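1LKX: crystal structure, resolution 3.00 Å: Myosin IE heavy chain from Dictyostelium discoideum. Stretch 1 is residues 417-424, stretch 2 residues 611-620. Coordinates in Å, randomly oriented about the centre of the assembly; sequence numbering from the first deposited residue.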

# COMPACT_ATOMS: atom_id res chain seq x y z
N LEU A 417 -11.16 -13.68 6.64
CA LEU A 417 -12.16 -12.95 7.42
C LEU A 417 -13.52 -13.06 6.73
O LEU A 417 -14.32 -13.96 7.00
N THR A 418 -13.75 -12.14 5.82
CA THR A 418 -14.98 -12.04 5.05
C THR A 418 -15.72 -13.31 4.56
O THR A 418 -16.95 -13.37 4.61
N LEU A 419 -15.02 -14.32 4.05
CA LEU A 419 -15.73 -15.51 3.55
C LEU A 419 -15.56 -16.78 4.37
O LEU A 419 -16.53 -17.35 4.86
N LYS A 420 -14.32 -17.23 4.52
CA LYS A 420 -14.04 -18.44 5.27
C LYS A 420 -14.49 -18.34 6.72
O LYS A 420 -15.34 -19.10 7.17
N SER A 421 -13.92 -17.40 7.45
CA SER A 421 -14.27 -17.23 8.84
C SER A 421 -15.77 -17.19 9.09
O SER A 421 -16.29 -18.05 9.79
N GLU A 422 -16.46 -16.20 8.53
CA GLU A 422 -17.91 -16.08 8.76
C GLU A 422 -18.65 -17.39 8.59
O GLU A 422 -19.35 -17.81 9.50
N GLN A 423 -18.49 -18.03 7.44
CA GLN A 423 -19.14 -19.31 7.15
C GLN A 423 -18.76 -20.42 8.13
O GLN A 423 -19.61 -21.13 8.68
N GLU A 424 -17.45 -20.57 8.33
CA GLU A 424 -16.94 -21.59 9.23
C GLU A 424 -17.60 -21.52 10.59
O GLU A 424 -17.63 -22.50 11.32
N LEU A 611 -12.01 -11.21 -6.95
CA LEU A 611 -12.17 -10.63 -5.63
C LEU A 611 -13.15 -11.46 -4.81
O LEU A 611 -13.05 -11.54 -3.59
N GLY A 612 -14.12 -12.08 -5.49
CA GLY A 612 -15.10 -12.89 -4.80
C GLY A 612 -16.26 -12.09 -4.25
O GLY A 612 -16.91 -12.49 -3.28
N LEU A 613 -16.53 -10.94 -4.87
CA LEU A 613 -17.63 -10.10 -4.44
C LEU A 613 -18.98 -10.80 -4.59
O LEU A 613 -19.87 -10.61 -3.79
N LEU A 614 -19.13 -11.63 -5.63
CA LEU A 614 -20.41 -12.30 -5.80
C LEU A 614 -20.59 -13.32 -4.71
O LEU A 614 -21.67 -13.47 -4.15
N GLU A 615 -19.52 -14.04 -4.39
CA GLU A 615 -19.59 -15.04 -3.34
C GLU A 615 -19.77 -14.34 -2.00
O GLU A 615 -19.83 -14.97 -0.96
N ASN A 616 -19.86 -13.02 -2.06
CA ASN A 616 -20.03 -12.21 -0.86
C ASN A 616 -21.52 -11.95 -0.73
O ASN A 616 -22.13 -12.27 0.29
N VAL A 617 -22.10 -11.36 -1.77
CA VAL A 617 -23.53 -11.07 -1.78
C VAL A 617 -24.24 -12.37 -1.46
O VAL A 617 -25.19 -12.40 -0.70
N ARG A 618 -23.75 -13.45 -2.05
CA ARG A 618 -24.35 -14.75 -1.83
C ARG A 618 -24.36 -15.08 -0.34
O ARG A 618 -25.43 -15.25 0.25
N VAL A 619 -23.18 -15.14 0.28
CA VAL A 619 -23.10 -15.44 1.71
C VAL A 619 -23.98 -14.49 2.49
O VAL A 619 -24.82 -14.91 3.28
N ARG A 620 -23.80 -13.19 2.26
CA ARG A 620 -24.57 -12.15 2.94
C ARG A 620 -26.08 -12.46 2.89
O ARG A 620 -26.82 -12.18 3.84

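Residues 417-424 lie within a helix that extends beyond the stretch in both directions, while residues 611-620 lead into a second helix that includes Arg620 and continues beyond the stretch. The two helices run in broadly the same direction, with an angle of 28° between their axes and a closest approach of 10.3 Å. The backbones come nearest at Leu419 and Asn616, whose CA atoms are 7.0 Å apart, and the contact buries 355 Å² in total.

Leu611, at the start of stretch 2, has its m,t side chain out of reach of the first helix. Gly612 follows as the first residue to leave the preceding helix, in a Schellman motif with positive phi (85°). At these backbone angles a CB would be jammed against the carbonyl oxygen of Leu611, which by itself calls for glycine. It would also point toward stretch 1, 3.8 Å from Leu419 CD1. As it stands, Gly612 O lies 4.3 Å from Leu419 CD1, so the leucine packs against bare backbone here. Leu613 (m,t) points away from the partner helix, and Leu614 (t,p) is out of its reach.

Glu615 directs its CA-to-CB bond toward stretch 1, but its m,p conformation leads the carboxylate away, leaving the aliphatic base of the side chain to make the contact: CB is 4.4 Å from Leu419 CD1. The closest approach to this residue is made to its backbone, with Leu419 CD2 3.1 Å from Glu615 O, a tight apolar-to-carbonyl contact.

Asn616 leaves its backbone sideways, and its side chain, with chi1 between wells at -146°, brings the amide nearer to the first helix. Asn616 ND2 lies 3.5 Å from Thr418 OG1, a polar contact, and 4.3 Å from Leu419 CD2. The same leucine methyl CD2 is 4.2 Å from Asn616 CA. Leu419 itself, m,t and buried, starts sideways but extends its end into the space beside Gly612, Glu615, Asn616 and Val619, which makes it the residue of stretch 1 with the largest covered area.

Val617 (t) and Arg618 (t,t,m) are out of reach. One turn on from Glu615, Val619 (t) points toward stretch 1 and supplies the apolar contact of the pair: its CG2 is 3.9 Å from Leu419 CD2, and also 4.0 Å from Gln423 CD. Its other methyl, CG1, sits 3.4 Å from Glu422 OE1, so the valine also packs against the carboxylate.

Arg620 closes the contact with its charge. Its t,p,m side chain sets off sideways, but its end comes nearer, so that the guanidinium meets the carboxylate of Glu422, which reaches across in an extended t,t conformation. The resulting salt bridge is two-pronged: Arg620 NH2 donates to Glu422 OE1 at a very short 2.4 Å, and Arg620 NH1 to Glu422 OE2 at 2.9 Å. NH2 is also hydrogen-bonded elsewhere in the structure.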

# COMPACT_ATOMS: atom_id res chain seq x y z
CB LEU A 417 -11.79 -11.46 7.53
CG LEU A 417 -10.51 -11.07 8.29
CD1 LEU A 417 -10.45 -9.56 8.42
CD2 LEU A 417 -10.50 -11.72 9.66
CB THR A 418 -14.73 -11.14 3.83
OG1 THR A 418 -15.87 -10.30 3.63
CG2 THR A 418 -14.48 -11.98 2.57
CB LEU A 419 -15.34 -15.80 2.10
CG LEU A 419 -15.87 -14.86 1.03
CD1 LEU A 419 -15.23 -15.19 -0.32
CD2 LEU A 419 -17.38 -14.98 0.96
CB LYS A 420 -12.56 -18.77 5.22
CG LYS A 420 -12.16 -19.85 6.19
CD LYS A 420 -10.69 -20.16 6.10
CE LYS A 420 -10.24 -21.04 7.27
NZ LYS A 420 -10.44 -20.38 8.60
CB SER A 421 -13.66 -15.97 9.41
OG SER A 421 -14.32 -15.64 10.61
CB GLU A 422 -18.56 -15.05 7.84
CG GLU A 422 -20.09 -15.03 8.02
CD GLU A 422 -20.83 -14.09 7.08
OE1 GLU A 422 -22.08 -14.18 7.02
OE2 GLU A 422 -20.17 -13.25 6.42
CB GLN A 423 -18.79 -19.78 5.74
CG GLN A 423 -19.63 -19.20 4.63
CD GLN A 423 -19.49 -20.00 3.35
OE1 GLN A 423 -18.44 -20.01 2.72
NE2 GLN A 423 -20.55 -20.69 2.97
CB GLU A 424 -15.43 -21.46 9.34
CG GLU A 424 -14.74 -21.87 8.05
CD GLU A 424 -13.25 -22.09 8.22
OE1 GLU A 424 -12.64 -22.66 7.29
OE2 GLU A 424 -12.70 -21.70 9.27
CB LEU A 611 -12.70 -9.20 -5.72
CG LEU A 611 -11.67 -8.15 -6.11
CD1 LEU A 611 -12.39 -6.84 -6.37
CD2 LEU A 611 -10.64 -8.02 -5.01
CB LEU A 613 -17.63 -8.77 -5.22
CG LEU A 613 -16.40 -7.84 -5.21
CD1 LEU A 613 -16.75 -6.52 -5.89
CD2 LEU A 613 -15.96 -7.60 -3.77
CB LEU A 614 -20.52 -12.99 -7.15
CG LEU A 614 -21.99 -13.34 -7.41
CD1 LEU A 614 -22.80 -12.04 -7.40
CD2 LEU A 614 -22.17 -14.07 -8.74
CB GLU A 615 -18.32 -15.89 -3.33
CG GLU A 615 -18.13 -16.71 -4.60
CD GLU A 615 -17.71 -15.87 -5.79
OE1 GLU A 615 -17.66 -16.41 -6.92
OE2 GLU A 615 -17.42 -14.67 -5.59
CB ASN A 616 -19.27 -10.90 -1.02
CG ASN A 616 -18.70 -10.40 0.28
OD1 ASN A 616 -19.39 -9.76 1.08
ND2 ASN A 616 -17.42 -10.69 0.51
CB VAL A 617 -24.00 -10.61 -3.18
CG1 VAL A 617 -25.33 -9.90 -3.05
CG2 VAL A 617 -22.99 -9.70 -3.81
CB ARG A 618 -23.59 -15.82 -2.63
CG ARG A 618 -24.40 -17.07 -2.95
CD ARG A 618 -23.66 -17.98 -3.94
NE ARG A 618 -23.32 -17.27 -5.17
CZ ARG A 618 -24.20 -16.89 -6.09
NH1 ARG A 618 -25.49 -17.14 -5.93
NH2 ARG A 618 -23.79 -16.23 -7.17
CB VAL A 619 -21.64 -15.31 2.24
CG1 VAL A 619 -21.65 -15.18 3.76
CG2 VAL A 619 -20.83 -16.52 1.85
CB ARG A 620 -24.29 -10.79 2.30
CG ARG A 620 -24.61 -9.60 3.19
CD ARG A 620 -23.67 -9.54 4.38
NE ARG A 620 -23.94 -10.59 5.36
CZ ARG A 620 -22.99 -11.17 6.09
NH1 ARG A 620 -21.72 -10.81 5.95
NH2 ARG A 620 -23.32 -12.10 6.98